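Local coordinates for YARHG domain-containing protein (Legionella pneumophila subsp. pneumophila, PDB 4G2A) that is of unknown function but, pairing a DUF4424 region with a C-terminal YARHG domain, may be a nutrient-binding protein, at residues A112-K117 against G164-D169; E9-I14 against L119-A124; K243-W248 against N271-Q276; K264-L269 against S316-A321. One frame throughout, in Å; residues are numbered along the deposited sequence.

Contact 1: residues A112-K117 against G164-D169; sequences APDQNK and GALWQD. With SO4 (sulfate ion), chain J.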
# COMPACT_ATOMS: atom_id res chain seq x y z
N ALA A 112 -1.57 25.08 3.43
CA ALA A 112 -0.95 25.12 4.76
C ALA A 112 -1.31 23.85 5.49
O ALA A 112 -2.47 23.41 5.40
CB ALA A 112 -1.44 26.34 5.52
N PRO A 113 -0.35 23.19 6.18
CA PRO A 113 -0.69 21.94 6.90
C PRO A 113 -1.62 22.22 8.09
O PRO A 113 -1.74 23.35 8.56
CB PRO A 113 0.68 21.40 7.36
CG PRO A 113 1.70 22.22 6.66
CD PRO A 113 1.07 23.55 6.38
N ASP A 114 -2.33 21.18 8.53
CA ASP A 114 -3.28 21.20 9.66
C ASP A 114 -3.09 19.88 10.37
O ASP A 114 -3.92 18.98 10.26
CB ASP A 114 -4.73 21.41 9.16
CG ASP A 114 -5.70 21.92 10.21
OD1 ASP A 114 -5.37 21.84 11.42
OD2 ASP A 114 -6.79 22.39 9.83
N GLN A 115 -1.94 19.76 11.05
CA GLN A 115 -1.48 18.54 11.71
C GLN A 115 -2.44 18.04 12.76
O GLN A 115 -2.55 16.82 12.93
CB GLN A 115 -0.10 18.74 12.31
CG GLN A 115 0.95 18.96 11.22
CD GLN A 115 1.38 20.39 11.08
OE1 GLN A 115 0.58 21.32 11.17
NE2 GLN A 115 2.66 20.58 10.80
N ASN A 116 -3.17 18.97 13.40
CA ASN A 116 -4.21 18.70 14.40
C ASN A 116 -5.35 17.89 13.78
O ASN A 116 -5.96 17.08 14.47
CB ASN A 116 -4.77 20.01 14.99
CG ASN A 116 -3.83 20.81 15.89
OD1 ASN A 116 -2.83 20.31 16.44
ND2 ASN A 116 -4.19 22.08 16.12
N LYS A 117 -5.61 18.08 12.46
CA LYS A 117 -6.67 17.37 11.72
C LYS A 117 -6.07 16.29 10.79
O LYS A 117 -6.79 15.71 9.97
CB LYS A 117 -7.54 18.36 10.91
CG LYS A 117 -8.19 19.48 11.73
CD LYS A 117 -9.61 19.15 12.08
CE LYS A 117 -10.24 20.25 12.90
NZ LYS A 117 -11.71 20.32 12.67
N GLY A 164 -10.92 14.12 7.12
CA GLY A 164 -12.37 14.14 6.97
C GLY A 164 -13.06 15.01 8.00
O GLY A 164 -14.19 15.47 7.78
N ALA A 165 -12.36 15.29 9.13
CA ALA A 165 -12.75 16.17 10.24
C ALA A 165 -12.82 17.65 9.80
O ALA A 165 -13.33 18.48 10.55
CB ALA A 165 -11.75 16.03 11.39
N LEU A 166 -12.29 17.99 8.60
CA LEU A 166 -12.36 19.35 8.08
C LEU A 166 -13.76 19.63 7.47
O LEU A 166 -14.14 20.79 7.29
CB LEU A 166 -11.26 19.60 7.04
CG LEU A 166 -9.83 19.65 7.57
CD1 LEU A 166 -8.84 19.46 6.46
CD2 LEU A 166 -9.55 20.93 8.37
N TRP A 167 -14.51 18.57 7.14
CA TRP A 167 -15.86 18.69 6.60
C TRP A 167 -16.87 18.76 7.74
O TRP A 167 -16.56 18.34 8.87
CB TRP A 167 -16.16 17.52 5.65
CG TRP A 167 -15.28 17.51 4.44
CD1 TRP A 167 -14.21 16.71 4.22
CD2 TRP A 167 -15.35 18.40 3.32
NE1 TRP A 167 -13.63 17.01 3.00
CE2 TRP A 167 -14.32 18.04 2.42
CE3 TRP A 167 -16.22 19.46 2.95
CZ2 TRP A 167 -14.10 18.71 1.21
CZ3 TRP A 167 -15.99 20.12 1.75
CH2 TRP A 167 -14.94 19.76 0.90
N GLN A 168 -18.05 19.34 7.46
CA GLN A 168 -19.14 19.55 8.41
C GLN A 168 -19.61 18.26 9.03
O GLN A 168 -19.75 17.25 8.34
CB GLN A 168 -20.31 20.27 7.75
CG GLN A 168 -21.28 20.86 8.76
CD GLN A 168 -22.44 21.53 8.10
OE1 GLN A 168 -22.87 21.16 7.01
NE2 GLN A 168 -22.97 22.55 8.76
N ASP A 169 -19.83 18.30 10.36
CA ASP A 169 -20.25 17.20 11.24
C ASP A 169 -19.06 16.30 11.56
O ASP A 169 -17.96 16.52 11.03
CB ASP A 169 -21.45 16.39 10.67
CG ASP A 169 -22.71 17.22 10.46
OD1 ASP A 169 -23.00 18.11 11.30
OD2 ASP A 169 -23.41 16.99 9.45
S SO4 J . -7.39 23.09 14.42
O1 SO4 J . -6.00 23.19 14.00
O2 SO4 J . -7.62 21.83 15.14
O3 SO4 J . -7.70 24.21 15.32
O4 SO4 J . -8.25 23.14 13.24
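Lys117 reaches across to the loop 164-169 and gives its ammonium to the main chain: NZ donates to Ala165 O over 3.2 Å. The nitrogen stands above the carbonyl plane, 55° out of it, so neither lone pair is used squarely. The chain of Lys117 bends at chi2 (-98°) and then runs out nearly straight, which lays its methylenes beside the other loop. CD comes 3.8 Å from Ala165 CB, and CG rests 3.9 Å from the Leu166 methyl CD2. The same methyl lies 3.4 Å from Asp114 OD2, where the aspartate and leucine side chains pass antiparallel to one another; CD2 is thus shared between an aliphatic neighbour and a carboxylate oxygen.

A sulfate, probably from the crystallisation liquor, sits beside this group. Asn116 ND2 donates to its O1 at 3.0 Å, with an N-H...O angle of 152°, while Lys117 offers the ion its CE, 3.5 Å from O4. Behind these side chains a short 3-10 turn, with Lys117 N bonded to Asp114 O at 2.9 Å, brings Asp114 and Lys117 to the same side. On the partner loop, Leu166 also leans on Ile14 and Pro15, and the next residue, Trp167, is sunk against Phe52. This is a surface meeting of two inter-strand loops of the beta-rich domain: one joins antiparallel neighbours 102-110 and 123-131, the other leads from strand 155-160 to strand 174-180.

Contact 2: residues E9-I14 against L119-A124; sequences EGSLPI and LYYEDA
Ser11 OG faces the edge of the Tyr121 ring, 4.0 Å from CE2, and may give a weak bond back to Gly10 O of its own strand, 3.1 Å away. The two segments belong to the beta-rich domain, in which strand 60-68 pairs antiparallel with both strand 10-15 and strand 123-131. The contact therefore joins next-but-one neighbours: side chains from 9-14 and 119-124 meet over the strand between them, and Pro67 of that middle strand touches both Ser11 and Leu119.

Tyr121 is the largest contributor. Its CG is anti to the carbonyl carbon (chi1 -57°), which swings the ring from the 119-124 side toward strand 10-15, with Pro69 also against it. Glu9 comes up at the phenol end of the ring, but the modelled approach of its OE2 to the Tyr121 OH is too short to be real, so the details of this polar meeting remain doubtful. The extended chain of Glu9 is also in touch with Arg158 and Val160 of strand 155-160, the parallel partner of strand 10-15 on its other flank.

Farther along, the contact turns purely aliphatic and buried. Ile14 and Leu119 cross at about a right angle. In Ile14 the CG1 branch occupies the crowded position between the backbone N and the carbonyl carbon (chi1 60°), and its CD1 is carried forward to Leu119. Only the terminal methyls meet there, Ile14 CD1 standing 3.9 Å from Leu119 CD2.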
# COMPACT_ATOMS: atom_id res chain seq x y z
N GLU A 9 0.89 8.16 -1.46
CA GLU A 9 -0.34 7.66 -0.85
C GLU A 9 -1.56 8.50 -1.25
O GLU A 9 -1.41 9.62 -1.75
CB GLU A 9 -0.21 7.61 0.70
CG GLU A 9 0.09 8.93 1.42
CD GLU A 9 -0.29 8.96 2.89
OE1 GLU A 9 -1.17 8.17 3.31
OE2 GLU A 9 0.25 9.82 3.62
N GLY A 10 -2.73 7.95 -0.99
CA GLY A 10 -3.99 8.62 -1.24
C GLY A 10 -4.45 9.47 -0.07
O GLY A 10 -3.99 9.31 1.06
N SER A 11 -5.33 10.42 -0.37
CA SER A 11 -5.87 11.33 0.64
C SER A 11 -7.29 11.72 0.28
O SER A 11 -7.62 11.78 -0.91
CB SER A 11 -5.01 12.60 0.73
OG SER A 11 -3.80 12.41 1.46
N LEU A 12 -8.13 11.96 1.31
CA LEU A 12 -9.49 12.46 1.11
C LEU A 12 -9.42 13.87 0.48
O LEU A 12 -8.45 14.58 0.76
CB LEU A 12 -10.26 12.57 2.47
CG LEU A 12 -10.87 11.33 3.08
CD1 LEU A 12 -11.55 11.68 4.37
CD2 LEU A 12 -11.90 10.68 2.14
N PRO A 13 -10.42 14.34 -0.31
CA PRO A 13 -10.39 15.75 -0.72
C PRO A 13 -10.62 16.60 0.52
O PRO A 13 -11.25 16.14 1.48
CB PRO A 13 -11.56 15.88 -1.72
CG PRO A 13 -12.14 14.53 -1.88
CD PRO A 13 -11.69 13.70 -0.71
N ILE A 14 -10.07 17.81 0.56
CA ILE A 14 -10.27 18.64 1.74
C ILE A 14 -10.75 20.03 1.33
O ILE A 14 -10.42 20.49 0.24
CB ILE A 14 -8.99 18.70 2.63
CG1 ILE A 14 -7.79 19.28 1.90
CG2 ILE A 14 -8.67 17.34 3.23
CD1 ILE A 14 -7.19 20.41 2.62
N LEU A 119 -3.58 16.71 8.52
CA LEU A 119 -3.03 17.18 7.25
C LEU A 119 -1.55 17.55 7.46
O LEU A 119 -1.26 18.48 8.20
CB LEU A 119 -3.85 18.36 6.69
CG LEU A 119 -3.33 19.00 5.40
CD1 LEU A 119 -3.33 18.01 4.26
CD2 LEU A 119 -4.11 20.23 5.05
N TYR A 120 -0.63 16.79 6.82
CA TYR A 120 0.81 17.00 6.94
C TYR A 120 1.47 17.49 5.65
O TYR A 120 2.68 17.72 5.64
CB TYR A 120 1.49 15.69 7.39
CG TYR A 120 1.21 15.35 8.83
CD1 TYR A 120 1.98 15.89 9.86
CD2 TYR A 120 0.16 14.52 9.18
CE1 TYR A 120 1.70 15.62 11.19
CE2 TYR A 120 -0.12 14.22 10.51
CZ TYR A 120 0.66 14.77 11.51
OH TYR A 120 0.38 14.47 12.81
N TYR A 121 0.71 17.65 4.58
CA TYR A 121 1.26 18.05 3.27
C TYR A 121 1.09 19.51 2.98
O TYR A 121 0.12 20.12 3.41
CB TYR A 121 0.64 17.21 2.15
CG TYR A 121 0.85 15.73 2.36
CD1 TYR A 121 2.09 15.23 2.73
CD2 TYR A 121 -0.21 14.84 2.24
CE1 TYR A 121 2.28 13.87 2.97
CE2 TYR A 121 -0.03 13.47 2.47
CZ TYR A 121 1.22 13.00 2.82
OH TYR A 121 1.43 11.67 3.03
N GLU A 122 2.04 20.07 2.21
CA GLU A 122 2.08 21.48 1.82
C GLU A 122 1.64 21.69 0.36
O GLU A 122 1.37 22.82 -0.04
CB GLU A 122 3.48 22.07 2.02
CG GLU A 122 3.84 22.35 3.48
CD GLU A 122 4.49 21.22 4.27
OE1 GLU A 122 4.83 20.18 3.67
OE2 GLU A 122 4.70 21.41 5.49
N ASP A 123 1.59 20.60 -0.43
CA ASP A 123 1.23 20.64 -1.84
C ASP A 123 -0.10 19.95 -2.09
O ASP A 123 -0.38 18.95 -1.46
CB ASP A 123 2.33 19.98 -2.69
CG ASP A 123 3.72 20.51 -2.40
OD1 ASP A 123 4.08 21.55 -2.97
OD2 ASP A 123 4.43 19.89 -1.59
N ALA A 124 -0.92 20.51 -2.99
CA ALA A 124 -2.24 19.97 -3.32
C ALA A 124 -2.66 20.36 -4.74
O ALA A 124 -2.09 21.30 -5.30
CB ALA A 124 -3.29 20.47 -2.33

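Contact 3: residues K243-W248 against N271-Q276; sequences KVIYPW and NTIYAQ
Ile245 and Ile273 cross obliquely, the tip of one against the flank of the other: Ile245 CD1 rests 3.7 Å from Ile273 CG1. One turn of helix 236-250 here faces one turn of helix 263-275, with the CA atoms of these two isoleucines 7.3 Å apart. Beside them Val244 and Thr272 meet at about a right angle, methyl to methyl, with Val244 CG1 3.9 Å from Thr272 CG2.

The threonine is turned so that its two branches do different work. OG1 lies beside the backbone N and bonds to Phe268 O one turn earlier in its own helix; CG2 (chi1 of OG1 -71°) is left to face the valine, so the hydroxyl stays away from the apolar meeting point. Gln276, one turn on from Thr272, completes the group. Its extended chain (chi1 -172°) lays the amide alongside the helix, where NE2 donates to Ile273 O at 3.1 Å, with an N-H...O angle of 135°, and that nitrogen stays 4.4 Å from Ile245 CG1. NE2 also bonds to Asp311 OD1 at the start of helix 309-321, and OE1 accepts from Arg241 NE, so the amide is held by three helices at once.

On the other side, helix 236-250 is kinked at Pro247, which has no N-H to give, and a wider pi-type turn spans residues 243-245. Both irregularities fall within the segment that supplies Val244 and Ile245. Between these two YARHG-domain helices the closest touching is thus methyl and methylene, with the Gln276 amide nitrogen at the margin, held in place beside the apolar patch by its three bonds.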
# COMPACT_ATOMS: atom_id res chain seq x y z
N LYS A 243 12.61 -12.30 5.69
CA LYS A 243 12.34 -13.15 6.84
C LYS A 243 13.06 -14.50 6.78
O LYS A 243 13.13 -15.19 7.80
CB LYS A 243 10.83 -13.38 7.03
CG LYS A 243 9.98 -12.11 7.17
CD LYS A 243 10.33 -11.24 8.38
CE LYS A 243 10.11 -11.92 9.71
NZ LYS A 243 10.33 -10.97 10.82
N VAL A 244 13.57 -14.90 5.60
CA VAL A 244 14.23 -16.21 5.49
C VAL A 244 15.68 -16.05 5.03
O VAL A 244 16.55 -16.51 5.75
CB VAL A 244 13.45 -17.24 4.62
CG1 VAL A 244 14.07 -18.63 4.73
CG2 VAL A 244 11.96 -17.33 5.02
N ILE A 245 15.95 -15.40 3.88
CA ILE A 245 17.31 -15.31 3.31
C ILE A 245 18.21 -14.31 4.07
O ILE A 245 19.28 -14.70 4.55
CB ILE A 245 17.32 -15.00 1.77
CG1 ILE A 245 16.38 -15.90 0.90
CG2 ILE A 245 18.73 -14.90 1.19
CD1 ILE A 245 16.24 -17.37 1.19
N TYR A 246 17.82 -13.01 4.12
CA TYR A 246 18.64 -11.94 4.71
C TYR A 246 18.96 -12.19 6.22
O TYR A 246 20.11 -11.94 6.59
CB TYR A 246 18.01 -10.55 4.49
CG TYR A 246 17.84 -10.12 3.03
CD1 TYR A 246 18.26 -10.94 1.98
CD2 TYR A 246 17.23 -8.92 2.71
CE1 TYR A 246 18.06 -10.58 0.65
CE2 TYR A 246 17.03 -8.53 1.38
CZ TYR A 246 17.45 -9.36 0.35
OH TYR A 246 17.28 -8.97 -0.96
N PRO A 247 18.07 -12.72 7.11
CA PRO A 247 18.50 -12.96 8.50
C PRO A 247 19.74 -13.87 8.59
O PRO A 247 20.60 -13.58 9.42
CB PRO A 247 17.28 -13.62 9.14
CG PRO A 247 16.14 -13.12 8.33
CD PRO A 247 16.65 -13.07 6.94
N TRP A 248 19.85 -14.91 7.71
CA TRP A 248 21.00 -15.82 7.64
C TRP A 248 22.23 -15.11 7.10
O TRP A 248 23.35 -15.38 7.57
CB TRP A 248 20.72 -17.05 6.76
CG TRP A 248 19.84 -18.06 7.41
CD1 TRP A 248 18.56 -18.37 7.08
CD2 TRP A 248 20.17 -18.86 8.56
NE1 TRP A 248 18.04 -19.28 7.97
CE2 TRP A 248 19.01 -19.61 8.89
CE3 TRP A 248 21.32 -19.01 9.35
CZ2 TRP A 248 18.99 -20.52 9.95
CZ3 TRP A 248 21.29 -19.91 10.41
CH2 TRP A 248 20.14 -20.65 10.70
N ASN A 271 15.87 -25.28 -0.26
CA ASN A 271 14.88 -25.38 -1.31
C ASN A 271 13.96 -24.14 -1.37
O ASN A 271 13.50 -23.81 -2.46
CB ASN A 271 14.14 -26.69 -1.19
CG ASN A 271 15.00 -27.81 -1.73
OD1 ASN A 271 15.14 -27.98 -2.94
ND2 ASN A 271 15.69 -28.54 -0.85
N THR A 272 13.82 -23.39 -0.23
CA THR A 272 13.06 -22.14 -0.12
C THR A 272 13.73 -21.06 -1.01
O THR A 272 13.03 -20.18 -1.55
CB THR A 272 12.98 -21.75 1.36
OG1 THR A 272 12.12 -22.67 2.01
CG2 THR A 272 12.46 -20.32 1.61
N ILE A 273 15.07 -21.15 -1.17
CA ILE A 273 15.89 -20.22 -1.97
C ILE A 273 15.40 -20.26 -3.44
O ILE A 273 15.33 -19.21 -4.07
CB ILE A 273 17.42 -20.53 -1.84
CG1 ILE A 273 17.90 -20.31 -0.38
CG2 ILE A 273 18.26 -19.69 -2.80
CD1 ILE A 273 19.26 -20.91 -0.03
N TYR A 274 15.00 -21.46 -3.91
CA TYR A 274 14.50 -21.73 -5.26
C TYR A 274 12.98 -21.57 -5.36
O TYR A 274 12.49 -21.16 -6.41
CB TYR A 274 14.87 -23.17 -5.66
CG TYR A 274 16.34 -23.48 -5.62
CD1 TYR A 274 17.15 -23.21 -6.72
CD2 TYR A 274 16.92 -24.10 -4.52
CE1 TYR A 274 18.50 -23.55 -6.72
CE2 TYR A 274 18.28 -24.40 -4.49
CZ TYR A 274 19.07 -24.12 -5.60
OH TYR A 274 20.41 -24.42 -5.61
N ALA A 275 12.23 -21.96 -4.29
CA ALA A 275 10.76 -21.90 -4.17
C ALA A 275 10.26 -20.47 -4.24
O ALA A 275 9.12 -20.22 -4.62
CB ALA A 275 10.32 -22.54 -2.87
N GLN A 276 11.15 -19.54 -3.87
CA GLN A 276 11.06 -18.07 -3.92
C GLN A 276 10.64 -17.62 -5.33
O GLN A 276 9.88 -16.68 -5.46
CB GLN A 276 12.48 -17.51 -3.58
CG GLN A 276 12.60 -16.00 -3.38
CD GLN A 276 14.01 -15.45 -3.42
OE1 GLN A 276 14.22 -14.25 -3.65
NE2 GLN A 276 15.02 -16.29 -3.23

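Contact 4: residues K264-L269 against S316-A321; sequences KELRFL and SMINQA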
# COMPACT_ATOMS: atom_id res chain seq x y z
N LYS A 264 16.09 -31.74 8.24
CA LYS A 264 14.83 -31.28 7.64
C LYS A 264 14.85 -29.76 7.45
O LYS A 264 14.51 -29.30 6.36
CB LYS A 264 13.61 -31.70 8.49
CG LYS A 264 13.38 -33.21 8.53
CD LYS A 264 12.20 -33.61 9.42
CE LYS A 264 12.10 -35.12 9.58
NZ LYS A 264 11.02 -35.51 10.53
N GLU A 265 15.25 -28.99 8.49
CA GLU A 265 15.30 -27.52 8.46
C GLU A 265 16.27 -27.02 7.39
O GLU A 265 15.91 -26.10 6.64
CB GLU A 265 15.71 -26.96 9.82
CG GLU A 265 14.58 -26.88 10.83
CD GLU A 265 15.02 -26.75 12.28
OE1 GLU A 265 16.24 -26.72 12.56
OE2 GLU A 265 14.11 -26.70 13.15
N LEU A 266 17.47 -27.63 7.28
CA LEU A 266 18.45 -27.26 6.28
C LEU A 266 17.97 -27.61 4.86
O LEU A 266 18.24 -26.86 3.92
CB LEU A 266 19.83 -27.88 6.55
CG LEU A 266 20.97 -27.34 5.66
CD1 LEU A 266 21.30 -25.88 5.97
CD2 LEU A 266 22.21 -28.19 5.77
N ARG A 267 17.24 -28.73 4.70
CA ARG A 267 16.72 -29.14 3.39
C ARG A 267 15.63 -28.15 2.95
O ARG A 267 15.68 -27.68 1.81
CB ARG A 267 16.20 -30.60 3.43
CG ARG A 267 15.39 -31.02 2.21
CD ARG A 267 15.32 -32.53 2.13
NE ARG A 267 14.38 -33.02 1.11
CZ ARG A 267 14.63 -33.04 -0.20
NH1 ARG A 267 15.76 -32.55 -0.67
NH2 ARG A 267 13.73 -33.54 -1.04
N PHE A 268 14.71 -27.77 3.86
CA PHE A 268 13.65 -26.79 3.58
C PHE A 268 14.23 -25.39 3.34
O PHE A 268 13.76 -24.72 2.43
CB PHE A 268 12.60 -26.75 4.71
CG PHE A 268 11.77 -28.01 4.87
CD1 PHE A 268 11.38 -28.76 3.76
CD2 PHE A 268 11.35 -28.42 6.13
CE1 PHE A 268 10.60 -29.91 3.91
CE2 PHE A 268 10.55 -29.57 6.28
CZ PHE A 268 10.19 -30.31 5.17
N LEU A 269 15.28 -24.97 4.10
CA LEU A 269 15.92 -23.67 3.92
C LEU A 269 16.54 -23.53 2.54
O LEU A 269 16.36 -22.49 1.90
CB LEU A 269 17.00 -23.39 5.00
CG LEU A 269 17.88 -22.14 4.78
CD1 LEU A 269 17.05 -20.84 4.85
CD2 LEU A 269 19.00 -22.08 5.76
N SER A 316 26.31 -20.65 -0.85
CA SER A 316 27.74 -20.77 -0.62
C SER A 316 28.01 -20.97 0.89
O SER A 316 28.87 -21.77 1.25
CB SER A 316 28.48 -19.56 -1.18
OG SER A 316 29.88 -19.66 -0.93
N MSE A 317 27.25 -20.28 1.76
CA MSE A 317 27.34 -20.39 3.22
C MSE A 317 26.91 -21.79 3.70
O MSE A 317 27.59 -22.38 4.54
CB MSE A 317 26.49 -19.33 3.90
CG MSE A 317 27.18 -17.99 4.05
SE MSE A 317 25.93 -16.70 4.85
CE MSE A 317 27.21 -15.33 5.53
N ILE A 318 25.83 -22.33 3.12
CA ILE A 318 25.33 -23.67 3.43
C ILE A 318 26.41 -24.70 3.07
O ILE A 318 26.71 -25.58 3.88
CB ILE A 318 23.95 -23.95 2.75
CG1 ILE A 318 22.86 -23.02 3.32
CG2 ILE A 318 23.52 -25.43 2.86
CD1 ILE A 318 21.64 -22.83 2.39
N ASN A 319 27.07 -24.52 1.92
CA ASN A 319 28.14 -25.41 1.47
C ASN A 319 29.32 -25.43 2.45
O ASN A 319 29.92 -26.49 2.66
CB ASN A 319 28.62 -25.04 0.06
CG ASN A 319 29.61 -26.02 -0.51
OD1 ASN A 319 29.43 -27.25 -0.44
ND2 ASN A 319 30.68 -25.52 -1.07
N GLN A 320 29.64 -24.29 3.04
CA GLN A 320 30.73 -24.10 4.00
C GLN A 320 30.34 -24.51 5.42
O GLN A 320 31.22 -24.91 6.19
CB GLN A 320 31.19 -22.63 4.03
CG GLN A 320 31.77 -22.11 2.72
CD GLN A 320 32.03 -20.64 2.79
OE1 GLN A 320 32.82 -20.16 3.60
NE2 GLN A 320 31.36 -19.90 1.93
N ALA A 321 29.06 -24.32 5.80
CA ALA A 321 28.60 -24.65 7.16
C ALA A 321 28.73 -26.13 7.48
O ALA A 321 29.15 -26.49 8.59
CB ALA A 321 27.17 -24.21 7.35
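Leu266 and Ile318 form the closest backbone pair, their CA atoms 8.3 Å apart, on helical segments that run in largely opposite directions. Both residues aim their CB at the partner helix, and the two side chains lie alongside each other, pointing opposite ways. Leu266 carries CG anti to its own nitrogen (chi1 -170°), which throws CD1 forward onto the branched part of the isoleucine: CD1 lies 3.8 Å from Ile318 CG2 and 4.2 Å from Ile318 CG1. The leucine methyl thus sits against the fork of the isoleucine and not at its far tip. The second methyl of the leucine is close as well, Leu266 CD2 standing 4.2 Å from Ile318 CG2.

The tip of the isoleucine has another neighbour. Ile318 extends beyond CG1 (chi2 158°) and brings CD1 to within 4.3 Å of Leu269 CD2, so the isoleucine spans two leucines placed three residues apart on the same helix face. In fold terms, helix 309-321, the last of the chain, packs here on helix 263-275 within the all-helical YARHG domain. Leu269 is shared further: it also touches Leu258 of helix 254-259 and Val244 and Trp248 of helix 236-250, so four helices converge around it. Leu261, in the loop before helix 263-275, lies against both leucines.

The two leucines also approach each other on their own helix, with Leu266 CD1 4.4 Å from Leu269 CD2. Of these two methyls, the first meets the branch point of Ile318 and the second its terminal carbon.

How the contacts relate
The four contacts fall into two pairs on opposite sides of the chain's centre. Contacts 1 and 2, in the beta-rich domain, have centres 10 Å apart and interlock along the chain: Asp114 O lies 2.9 Å from Leu119 N, and Trp167 NE1 lies 3.0 Å from Pro13 O, both probable hydrogen bonds. Contacts 3 and 4, likewise 10 Å apart, share helix 263-275 and merge through Val244 CG1, 3.7 Å from Leu269 CD1, and through Ile273 CD1, 3.9 Å from Ile318 CD1. Between the pairs nothing touches; the nearest, contacts 2 and 3, have closest atoms about 23 Å apart. Contact 1, beside the sulfate, is superficial; the others' touching residues are mostly buried.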